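Local coordinates for protein putative oxidoreductase molybdopterin-binding subunit (Sulfolobus tokodaii, PDB 4ZOH) that probably serves as the molybdenum-bearing subunit of a xanthine-oxidase-family enzyme, holding a pterin cytosine dinucleotide cofactor used to oxidise its substrate, at residues Lys218-Tyr226 with Pro286-Glu294; Ser251-Lys259 with Thr328-Glu338. All blocks are in the same frame, centred on the assembly; numbering follows the deposited sequence.

Contact 1 of 2, residues Lys218-Tyr226 with Pro286-Glu294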
loop_
_atom_site.group_PDB
_atom_site.type_symbol
_atom_site.label_atom_id
_atom_site.label_comp_id
_atom_site.label_asym_id
_atom_site.label_seq_id
_atom_site.Cartn_x
_atom_site.Cartn_y
_atom_site.Cartn_z
ATOM N N LYS A 218 23.366 -3.910 4.839
ATOM C CA LYS A 218 21.998 -3.704 5.342
ATOM C C LYS A 218 21.679 -4.664 6.533
ATOM O O LYS A 218 20.508 -4.891 6.913
ATOM C CB LYS A 218 20.942 -3.807 4.205
ATOM C CG LYS A 218 21.073 -2.687 3.141
ATOM C CD LYS A 218 20.233 -2.937 1.862
ATOM C CE LYS A 218 20.574 -1.920 0.796
ATOM N NZ LYS A 218 19.654 -2.093 -0.405
ATOM N N ILE A 219 22.727 -5.274 7.086
ATOM C CA ILE A 219 22.542 -6.037 8.329
ATOM C C ILE A 219 22.126 -5.118 9.498
ATOM O O ILE A 219 21.087 -5.329 10.136
ATOM C CB ILE A 219 23.830 -6.777 8.752
ATOM C CG1 ILE A 219 24.273 -7.746 7.647
ATOM C CG2 ILE A 219 23.591 -7.485 10.116
ATOM C CD1 ILE A 219 25.604 -8.472 8.018
ATOM N N ILE A 220 22.935 -4.074 9.723
ATOM C CA ILE A 220 22.724 -3.205 10.861
ATOM C C ILE A 220 21.517 -2.313 10.587
ATOM O O ILE A 220 21.112 -2.131 9.409
ATOM C CB ILE A 220 23.991 -2.332 11.125
ATOM C CG1 ILE A 220 24.260 -1.296 10.006
ATOM C CG2 ILE A 220 25.178 -3.260 11.371
ATOM C CD1 ILE A 220 25.397 -0.338 10.349
ATOM N N ALA A 221 20.935 -1.772 11.660
ATOM C CA ALA A 221 20.027 -0.612 11.511
ATOM C C ALA A 221 20.903 0.591 11.432
ATOM O O ALA A 221 21.769 0.780 12.291
ATOM C CB ALA A 221 19.073 -0.495 12.711
ATOM N N HIS A 222 20.668 1.396 10.430
ATOM C CA HIS A 222 21.391 2.548 10.235
ATOM C C HIS A 222 20.883 3.745 11.045
ATOM O O HIS A 222 19.719 3.765 11.386
ATOM C CB HIS A 222 21.319 2.887 8.759
ATOM C CG HIS A 222 22.185 1.986 7.947
ATOM N ND1 HIS A 222 23.469 2.324 7.601
ATOM C CD2 HIS A 222 21.984 0.728 7.488
ATOM C CE1 HIS A 222 24.020 1.341 6.906
ATOM N NE2 HIS A 222 23.144 0.351 6.841
ATOM N N PRO A 223 21.727 4.770 11.242
ATOM C CA PRO A 223 21.155 5.941 11.984
ATOM C C PRO A 223 19.832 6.458 11.399
ATOM O O PRO A 223 18.899 6.735 12.175
ATOM C CB PRO A 223 22.252 7.024 11.880
ATOM C CG PRO A 223 23.541 6.270 11.585
ATOM C CD PRO A 223 23.094 5.059 10.727
ATOM N N GLU A 224 19.731 6.516 10.066
ATOM C CA GLU A 224 18.518 6.998 9.410
ATOM C C GLU A 224 17.291 6.125 9.722
ATOM O O GLU A 224 16.155 6.629 9.836
ATOM C CB GLU A 224 18.720 7.060 7.890
ATOM C CG GLU A 224 19.787 8.017 7.421
ATOM C CD GLU A 224 21.130 7.324 7.282
ATOM O OE1 GLU A 224 21.471 6.544 8.127
ATOM O OE2 GLU A 224 21.858 7.592 6.339
ATOM N N GLU A 225 17.500 4.826 9.881
ATOM C CA GLU A 225 16.367 3.990 10.175
ATOM C C GLU A 225 15.821 4.225 11.597
ATOM O O GLU A 225 14.614 4.323 11.806
ATOM C CB GLU A 225 16.709 2.491 9.972
ATOM C CG GLU A 225 16.780 2.019 8.485
ATOM C CD GLU A 225 17.458 0.648 8.398
ATOM O OE1 GLU A 225 18.667 0.589 8.547
ATOM O OE2 GLU A 225 16.826 -0.384 8.199
ATOM N N TYR A 226 16.710 4.208 12.582
ATOM C CA TYR A 226 16.306 4.631 13.986
ATOM C C TYR A 226 15.603 5.986 14.021
ATOM O O TYR A 226 14.546 6.118 14.637
ATOM C CB TYR A 226 17.535 4.670 14.901
ATOM C CG TYR A 226 18.120 3.310 15.227
ATOM C CD1 TYR A 226 17.335 2.316 15.795
ATOM C CD2 TYR A 226 19.467 3.040 14.959
ATOM C CE1 TYR A 226 17.844 1.113 16.179
ATOM C CE2 TYR A 226 20.011 1.839 15.345
ATOM C CZ TYR A 226 19.192 0.897 15.974
ATOM O OH TYR A 226 19.712 -0.302 16.326
ATOM N N PRO A 286 32.758 6.033 16.019
ATOM C CA PRO A 286 32.086 5.111 16.925
ATOM C C PRO A 286 30.527 5.102 16.737
ATOM O O PRO A 286 29.863 5.811 17.407
ATOM C CB PRO A 286 32.461 5.632 18.334
ATOM C CG PRO A 286 32.965 7.039 18.108
ATOM C CD PRO A 286 33.321 7.228 16.685
ATOM N N TYR A 287 29.967 4.291 15.855
ATOM C CA TYR A 287 28.541 4.081 15.833
ATOM C C TYR A 287 28.393 2.700 16.391
ATOM O O TYR A 287 28.937 1.765 15.828
ATOM C CB TYR A 287 27.976 4.271 14.410
ATOM C CG TYR A 287 26.506 3.843 14.226
ATOM C CD1 TYR A 287 25.505 4.336 15.082
ATOM C CD2 TYR A 287 26.115 3.000 13.140
ATOM C CE1 TYR A 287 24.166 4.005 14.898
ATOM C CE2 TYR A 287 24.782 2.633 12.956
ATOM C CZ TYR A 287 23.804 3.150 13.835
ATOM O OH TYR A 287 22.481 2.858 13.725
ATOM N N PRO A 288 27.677 2.533 17.514
ATOM C CA PRO A 288 27.696 1.208 18.098
ATOM C C PRO A 288 27.256 0.025 17.182
ATOM O O PRO A 288 27.884 -1.068 17.244
ATOM C CB PRO A 288 26.757 1.348 19.328
ATOM C CG PRO A 288 26.951 2.804 19.713
ATOM C CD PRO A 288 26.926 3.483 18.359
ATOM N N ASP A 289 26.176 0.186 16.408
ATOM C CA ASP A 289 25.680 -0.966 15.528
ATOM C C ASP A 289 26.735 -1.425 14.545
ATOM O O ASP A 289 27.003 -2.599 14.431
ATOM C CB ASP A 289 24.387 -0.615 14.797
ATOM C CG ASP A 289 23.311 -0.208 15.745
ATOM O OD1 ASP A 289 22.320 -0.964 15.900
ATOM O OD2 ASP A 289 23.492 0.906 16.344
ATOM N N ALA A 290 27.380 -0.467 13.901
ATOM C CA ALA A 290 28.464 -0.786 12.986
ATOM C C ALA A 290 29.711 -1.322 13.693
ATOM O O ALA A 290 30.324 -2.312 13.228
ATOM C CB ALA A 290 28.797 0.433 12.170
ATOM N N ASN A 291 30.099 -0.689 14.820
ATOM C CA ASN A 291 31.321 -1.132 15.548
ATOM C C ASN A 291 31.216 -2.524 15.962
ATOM O O ASN A 291 32.157 -3.293 15.808
ATOM C CB ASN A 291 31.603 -0.270 16.773
ATOM C CG ASN A 291 31.810 1.163 16.393
ATOM O OD1 ASN A 291 31.699 2.005 17.232
ATOM N ND2 ASN A 291 32.125 1.453 15.113
ATOM N N ASP A 292 30.072 -2.876 16.490
ATOM C CA ASP A 292 29.873 -4.213 16.949
ATOM C C ASP A 292 29.953 -5.267 15.742
ATOM O O ASP A 292 30.464 -6.373 15.917
ATOM C CB ASP A 292 28.493 -4.260 17.617
ATOM C CG ASP A 292 28.080 -5.674 18.017
ATOM O OD1 ASP A 292 28.814 -6.389 18.777
ATOM O OD2 ASP A 292 26.994 -6.088 17.554
ATOM N N ASP A 293 29.359 -4.921 14.592
ATOM C CA ASP A 293 29.352 -5.735 13.345
ATOM C C ASP A 293 30.789 -5.964 12.907
ATOM O O ASP A 293 31.260 -7.089 12.880
ATOM C CB ASP A 293 28.617 -4.906 12.259
ATOM C CG ASP A 293 28.510 -5.634 10.908
ATOM O OD1 ASP A 293 28.612 -6.876 10.905
ATOM O OD2 ASP A 293 28.325 -4.926 9.888
ATOM N N GLU A 294 31.494 -4.870 12.655
ATOM C CA GLU A 294 32.852 -4.911 12.182
ATOM C C GLU A 294 33.896 -5.470 13.147
ATOM O O GLU A 294 34.825 -6.177 12.721
ATOM C CB GLU A 294 33.334 -3.566 11.695
ATOM C CG GLU A 294 34.724 -3.697 11.082
ATOM C CD GLU A 294 34.801 -4.618 9.832
ATOM O OE1 GLU A 294 33.772 -5.152 9.366
ATOM O OE2 GLU A 294 35.914 -4.808 9.346
HETATM O O HOH W 1 22.138 -2.879 14.087
#

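Contact 2 of 2, residues Ser251-Lys259 with Thr328-Glu338. With MCN (pterin cytosine dinucleotide), chain D.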
loop_
_atom_site.group_PDB
_atom_site.type_symbol
_atom_site.label_atom_id
_atom_site.label_comp_id
_atom_site.label_asym_id
_atom_site.label_seq_id
_atom_site.Cartn_x
_atom_site.Cartn_y
_atom_site.Cartn_z
ATOM N N SER A 251 28.013 7.425 3.340
ATOM C CA SER A 251 27.537 7.002 4.660
ATOM C C SER A 251 27.380 5.521 4.889
ATOM O O SER A 251 27.059 5.086 6.001
ATOM C CB SER A 251 26.200 7.725 4.958
ATOM O OG SER A 251 25.228 7.483 3.953
ATOM N N ALA A 252 27.496 4.693 3.854
ATOM C CA ALA A 252 27.098 3.304 4.116
ATOM C C ALA A 252 27.813 2.343 3.190
ATOM O O ALA A 252 28.260 2.751 2.091
ATOM C CB ALA A 252 25.602 3.134 4.039
ATOM N N GLY A 253 27.894 1.099 3.661
ATOM C CA GLY A 253 28.516 -0.023 2.982
ATOM C C GLY A 253 30.043 -0.025 2.876
ATOM O O GLY A 253 30.572 -0.830 2.102
ATOM N N HIS A 254 30.759 0.816 3.652
ATOM C CA HIS A 254 32.247 0.722 3.748
ATOM C C HIS A 254 32.683 -0.527 4.458
ATOM O O HIS A 254 32.135 -0.858 5.492
ATOM C CB HIS A 254 32.843 1.932 4.474
ATOM C CG HIS A 254 32.590 3.225 3.788
ATOM N ND1 HIS A 254 33.522 4.248 3.762
ATOM C CD2 HIS A 254 31.521 3.665 3.077
ATOM C CE1 HIS A 254 33.036 5.266 3.064
ATOM N NE2 HIS A 254 31.822 4.936 2.627
ATOM N N GLY A 255 33.631 -1.270 3.874
ATOM C CA GLY A 255 34.067 -2.529 4.503
ATOM C C GLY A 255 35.537 -2.755 4.266
ATOM O O GLY A 255 36.193 -1.908 3.661
ATOM N N ARG A 256 36.052 -3.905 4.718
ATOM C CA ARG A 256 37.493 -4.266 4.550
ATOM C C ARG A 256 38.403 -3.317 5.408
ATOM O O ARG A 256 38.228 -3.297 6.608
ATOM C CB ARG A 256 37.935 -4.310 3.062
ATOM C CG ARG A 256 37.137 -5.334 2.247
ATOM C CD ARG A 256 37.408 -6.827 2.494
ATOM N NE ARG A 256 36.839 -7.608 1.358
ATOM C CZ ARG A 256 35.638 -8.211 1.343
ATOM N NH1 ARG A 256 34.862 -8.245 2.435
ATOM N NH2 ARG A 256 35.230 -8.892 0.259
ATOM N N ASP A 257 39.374 -2.653 4.788
ATOM C CA ASP A 257 40.200 -1.613 5.379
ATOM C C ASP A 257 40.987 -2.198 6.592
ATOM O O ASP A 257 40.737 -1.798 7.746
ATOM C CB ASP A 257 39.332 -0.371 5.791
ATOM C CG ASP A 257 40.147 0.880 5.850
ATOM O OD1 ASP A 257 41.353 0.716 5.616
ATOM O OD2 ASP A 257 39.666 2.043 6.077
ATOM N N LYS A 258 41.845 -3.189 6.319
ATOM C CA LYS A 258 42.753 -3.826 7.292
ATOM C C LYS A 258 44.186 -3.955 6.762
ATOM O O LYS A 258 44.388 -4.209 5.583
ATOM C CB LYS A 258 42.226 -5.178 7.754
ATOM C CG LYS A 258 40.807 -5.114 8.236
ATOM C CD LYS A 258 40.284 -6.460 8.590
ATOM C CE LYS A 258 38.941 -6.268 9.280
ATOM N NZ LYS A 258 37.995 -5.643 8.270
ATOM N N LYS A 259 45.160 -3.775 7.649
ATOM C CA LYS A 259 46.607 -3.763 7.357
ATOM C C LYS A 259 47.296 -4.867 8.156
ATOM O O LYS A 259 47.085 -4.967 9.398
ATOM C CB LYS A 259 47.189 -2.412 7.809
ATOM C CG LYS A 259 48.524 -2.030 7.168
ATOM C CD LYS A 259 49.164 -0.802 7.807
ATOM C CE LYS A 259 49.021 0.363 6.892
ATOM N NZ LYS A 259 49.987 1.377 7.355
ATOM N N THR A 328 32.677 1.499 9.724
ATOM C CA THR A 328 32.950 0.361 8.866
ATOM C C THR A 328 31.921 -0.729 9.201
ATOM O O THR A 328 31.543 -0.869 10.354
ATOM C CB THR A 328 34.388 -0.161 9.164
ATOM O OG1 THR A 328 35.307 0.958 9.127
ATOM C CG2 THR A 328 34.808 -1.304 8.088
ATOM N N GLN A 329 31.521 -1.533 8.217
ATOM C CA GLN A 329 30.515 -2.603 8.410
ATOM C C GLN A 329 30.894 -3.857 7.662
ATOM O O GLN A 329 31.730 -3.837 6.803
ATOM C CB GLN A 329 29.181 -2.237 7.724
ATOM C CG GLN A 329 28.647 -0.877 7.941
ATOM C CD GLN A 329 27.414 -0.618 7.062
ATOM O OE1 GLN A 329 27.375 0.364 6.298
ATOM N NE2 GLN A 329 26.450 -1.499 7.140
ATOM N N SER A 330 30.144 -4.913 7.889
ATOM C CA SER A 330 30.286 -6.151 7.123
ATOM C C SER A 330 30.189 -5.778 5.643
ATOM O O SER A 330 29.288 -5.024 5.209
ATOM C CB SER A 330 29.167 -7.092 7.422
ATOM O OG SER A 330 29.464 -7.899 8.524
ATOM N N TYR A 331 31.136 -6.314 4.876
ATOM C CA TYR A 331 30.995 -6.453 3.418
ATOM C C TYR A 331 31.349 -7.896 3.054
ATOM O O TYR A 331 32.338 -8.466 3.609
ATOM C CB TYR A 331 31.889 -5.516 2.689
ATOM C CG TYR A 331 31.947 -5.691 1.181
ATOM C CD1 TYR A 331 30.759 -5.614 0.401
ATOM C CD2 TYR A 331 33.133 -5.929 0.538
ATOM C CE1 TYR A 331 30.785 -5.677 -0.984
ATOM C CE2 TYR A 331 33.187 -6.024 -0.840
ATOM C CZ TYR A 331 32.001 -5.891 -1.608
ATOM O OH TYR A 331 32.011 -5.984 -2.982
ATOM N N ARG A 332 30.533 -8.474 2.151
ATOM C CA ARG A 332 30.695 -9.808 1.610
ATOM C C ARG A 332 31.964 -10.562 2.016
ATOM O O ARG A 332 33.042 -10.261 1.532
ATOM C CB ARG A 332 30.523 -9.785 0.068
ATOM C CG ARG A 332 30.237 -11.221 -0.456
ATOM C CD ARG A 332 30.005 -11.213 -1.966
ATOM N NE ARG A 332 29.415 -12.494 -2.432
ATOM C CZ ARG A 332 28.597 -12.576 -3.499
ATOM N NH1 ARG A 332 28.301 -11.460 -4.158
ATOM N NH2 ARG A 332 28.029 -13.741 -3.854
ATOM N N GLY A 333 31.805 -11.501 2.934
ATOM C CA GLY A 333 32.901 -12.214 3.586
ATOM C C GLY A 333 33.222 -11.750 5.028
ATOM O O GLY A 333 33.664 -12.545 5.821
ATOM N N ALA A 334 33.047 -10.468 5.316
ATOM C CA ALA A 334 32.970 -9.944 6.688
ATOM C C ALA A 334 34.206 -10.386 7.537
ATOM O O ALA A 334 34.077 -11.172 8.528
ATOM C CB ALA A 334 31.671 -10.431 7.323
ATOM N N GLY A 335 35.372 -9.987 7.065
ATOM C CA GLY A 335 36.644 -10.315 7.739
ATOM C C GLY A 335 37.398 -11.521 7.149
ATOM O O GLY A 335 38.633 -11.601 7.220
ATOM N N ARG A 336 36.669 -12.502 6.631
ATOM C CA ARG A 336 37.343 -13.701 6.080
ATOM C C ARG A 336 38.170 -13.438 4.811
ATOM O O ARG A 336 39.274 -14.005 4.692
ATOM C CB ARG A 336 36.396 -14.858 5.923
ATOM C CG ARG A 336 35.996 -15.480 7.236
ATOM C CD ARG A 336 34.620 -15.050 7.704
ATOM N NE ARG A 336 33.624 -15.586 6.810
ATOM C CZ ARG A 336 32.331 -15.226 6.770
ATOM N NH1 ARG A 336 31.508 -15.801 5.873
ATOM N NH2 ARG A 336 31.866 -14.293 7.609
ATOM N N PRO A 337 37.698 -12.521 3.903
ATOM C CA PRO A 337 38.500 -12.204 2.732
ATOM C C PRO A 337 39.878 -11.626 3.116
ATOM O O PRO A 337 40.922 -11.971 2.475
ATOM C CB PRO A 337 37.688 -11.121 2.022
ATOM C CG PRO A 337 36.308 -11.416 2.403
ATOM C CD PRO A 337 36.336 -11.929 3.791
ATOM N N GLU A 338 39.883 -10.694 4.064
ATOM C CA GLU A 338 41.148 -10.075 4.483
ATOM C C GLU A 338 42.149 -11.129 4.996
ATOM O O GLU A 338 43.283 -11.165 4.570
ATOM C CB GLU A 338 40.890 -9.004 5.528
ATOM C CG GLU A 338 39.975 -7.879 5.043
ATOM C CD GLU A 338 38.492 -8.141 5.345
ATOM O OE1 GLU A 338 37.923 -9.167 4.865
ATOM O OE2 GLU A 338 37.857 -7.293 6.054
HETATM N N1 MCN D . 23.616 -22.907 -2.357
HETATM C C2 MCN D . 23.415 -24.239 -2.679
HETATM N N3 MCN D . 24.149 -25.235 -2.091
HETATM C C4 MCN D . 25.119 -24.877 -1.162
HETATM C C5 MCN D . 25.334 -23.540 -0.829
HETATM C C6 MCN D . 24.558 -22.538 -1.413
HETATM O O2 MCN D . 22.567 -24.608 -3.497
HETATM N N4 MCN D . 25.814 -25.846 -0.607
HETATM C "C1'" MCN D . 22.765 -21.916 -3.019
HETATM C C2D MCN D . 21.532 -21.642 -2.154
HETATM O "O2'" MCN D . 20.436 -22.434 -2.498
HETATM C "C3'" MCN D . 21.185 -20.224 -2.524
HETATM C C4D MCN D . 22.534 -19.636 -2.481
HETATM O O4D MCN D . 23.415 -20.669 -3.102
HETATM O "O3'" MCN D . 20.647 -20.099 -3.794
HETATM C "C5'" MCN D . 22.556 -19.519 -0.969
HETATM O "O5'" MCN D . 23.763 -19.285 -0.518
HETATM P PA MCN D . 24.157 -19.395 1.054
HETATM O O1A MCN D . 23.266 -20.079 1.967
HETATM O O2A MCN D . 25.577 -19.847 0.855
HETATM O O3A MCN D . 24.260 -17.730 1.304
HETATM P PB MCN D . 22.963 -16.854 1.698
HETATM O O1B MCN D . 22.837 -16.888 3.213
HETATM O O2B MCN D . 21.731 -17.164 0.966
HETATM O O3B MCN D . 23.450 -15.493 1.198
HETATM C C10 MCN D . 24.203 -14.553 2.012
HETATM C "C9'" MCN D . 25.421 -14.062 1.267
HETATM C "C8'" MCN D . 26.057 -12.944 1.906
HETATM S "S8'" MCN D . 26.554 -13.056 3.588
HETATM C "C7'" MCN D . 26.411 -11.818 1.225
HETATM S "S7'" MCN D . 27.330 -10.479 1.961
HETATM C "C6'" MCN D . 26.188 -11.676 -0.201
HETATM C C7 MCN D . 25.942 -13.076 -0.854
HETATM O "O9'" MCN D . 24.987 -13.740 -0.050
HETATM N "N5'" MCN D . 25.141 -10.709 -0.529
HETATM C C4A MCN D . 24.341 -10.795 -1.686
HETATM N "N8'" MCN D . 25.388 -12.911 -2.233
HETATM C C4B MCN D . 24.513 -11.915 -2.550
HETATM N "N1'" MCN D . 23.827 -12.044 -3.688
HETATM C "C2'" MCN D . 22.919 -11.124 -4.004
HETATM N "N2'" MCN D . 22.245 -11.290 -5.122
HETATM N "N3'" MCN D . 22.679 -9.961 -3.199
HETATM C "C4'" MCN D . 23.419 -9.770 -2.010
HETATM O "O4'" MCN D . 23.226 -8.740 -1.300
HETATM O O HOH W 2 28.988 -3.155 3.309
HETATM O O HOH W 3 29.583 1.906 6.157
HETATM O O HOH W 4 35.255 -7.536 5.234
HETATM O O HOH W 5 34.191 -5.268 6.494
#

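Contact 1 of 2, residues Lys218-Tyr226 with Pro286-Glu294
Y287 reaches across to the turn that leads into helix 223-235, where its hydroxyl donates a hydrogen bond from Y287 OH to A221 O of 2.6 Å, arriving 32° out of the carbonyl plane. With CG anti to the backbone N (chi1 170°), the phenol extends toward the partner segment far enough to meet that buried carbonyl. P223 lies over one face of the ring, its CG 4.0 Å from the centroid of the Y287 ring in a CH-pi contact, while the backbone N of D289 lies over the opposite face. A phenylalanine in place of Y287 would keep the surface for P223 but would probably leave A221 O without its hydroxyl mate and the ring freer to shift.

The contact joins the N-terminal ends of two helices in the molybdopterin cofactor-binding domain, with H222 and Y287 as the N-cap residues. Proline suits the first turn of helix 223-235 because it has no N-H to leave without an acceptor. At the N-cap, H222 N donates to E225 OE1 in that turn, at 2.9 Å.

I220 uses both its branches. Its CG2 rests 3.6 Å from D289 O and also meets the carboxylate of D293, whose OD2 is probably turned to S330 N. The other branch puts I220 CD1 3.9 Å from A290 CB and at the edge of the Y287 ring, a wedge for which branched isoleucine is well shaped.

D289 is the polar counterpart. Its OD1 takes the hydroxyl of Y226 on the syn side, with Y226 OH to D289 OD1 2.7 Å, and the ring and carboxylate planes stand 54° apart. A water donates to the same D289 OD1 at 2.6 Å and accepts from A221 N, while the ring of Y226 packs on N194 and L195 of helix 188-199.

Contact 2 of 2, residues Ser251-Lys259 with Thr328-Glu338
G253 donates its backbone N to the amide oxygen of Q329, G253 N to Q329 OE1 being 2.8 Å; its positive phi of 71° is one that glycine takes easily. The chain of Q329 runs extended beyond CG to deliver that oxygen, and a water bound to H254 N lies 2.7 Å from Q329 OE1, probably donating to it. At H254 the backbone answers in return, Q329 N lying 2.9 Å from H254 O in a nearly linear approach to the carbonyl. G255 follows where any side chain would run into Y331 CB.

R256 has the largest share of the contact. Bent at chi2 (-72°), it presents its guanidinium end-on to R332 O, which takes both R256 NH1 and R256 NH2 at 2.9 Å. Y331 CD2 covers one face of this flat group and P337 CG the other, 3.4 Å from R256 CZ, so the group is sandwiched and its rotation fixed, as well as gripped at its edge. E338 OE1 offers R256 NE a long salt bridge of charges alone. K258 NZ then closes on E338 OE2 at 2.8 Å, on the anti side, and also donates to R256 O; E294 is its second carboxylate partner.

R256, K258 and E338 thus make a salt-bridge network. Nearby, R332, held by Q613, belongs to the cofactor pocket: N8' of the pterin cytosine dinucleotide lies over one face of its guanidinium, R332 NH2 3.2 Å from N8'.

Overall arrangement
The centres of contacts 1 and 2 lie about 13 Å apart, and their segments alternate along the chain, so helix 288-304 falls between the two halves of contact 2. That helix is the bridge: E294 OE2 lies 2.5 Å from K258 NZ in a salt bridge, and D293 OD2 probably accepts a hydrogen bond from S330 N at 2.7 Å. K258 therefore serves carboxylates of both contacts. Each contact also borders the metal centre, for the side chains of I219 in contact 1 and A334 in contact 2 both lie about 5 Å from the bound molybdenum. Contact 2 additionally meets the pterin through R332, so the pair together frames part of the cofactor surroundings.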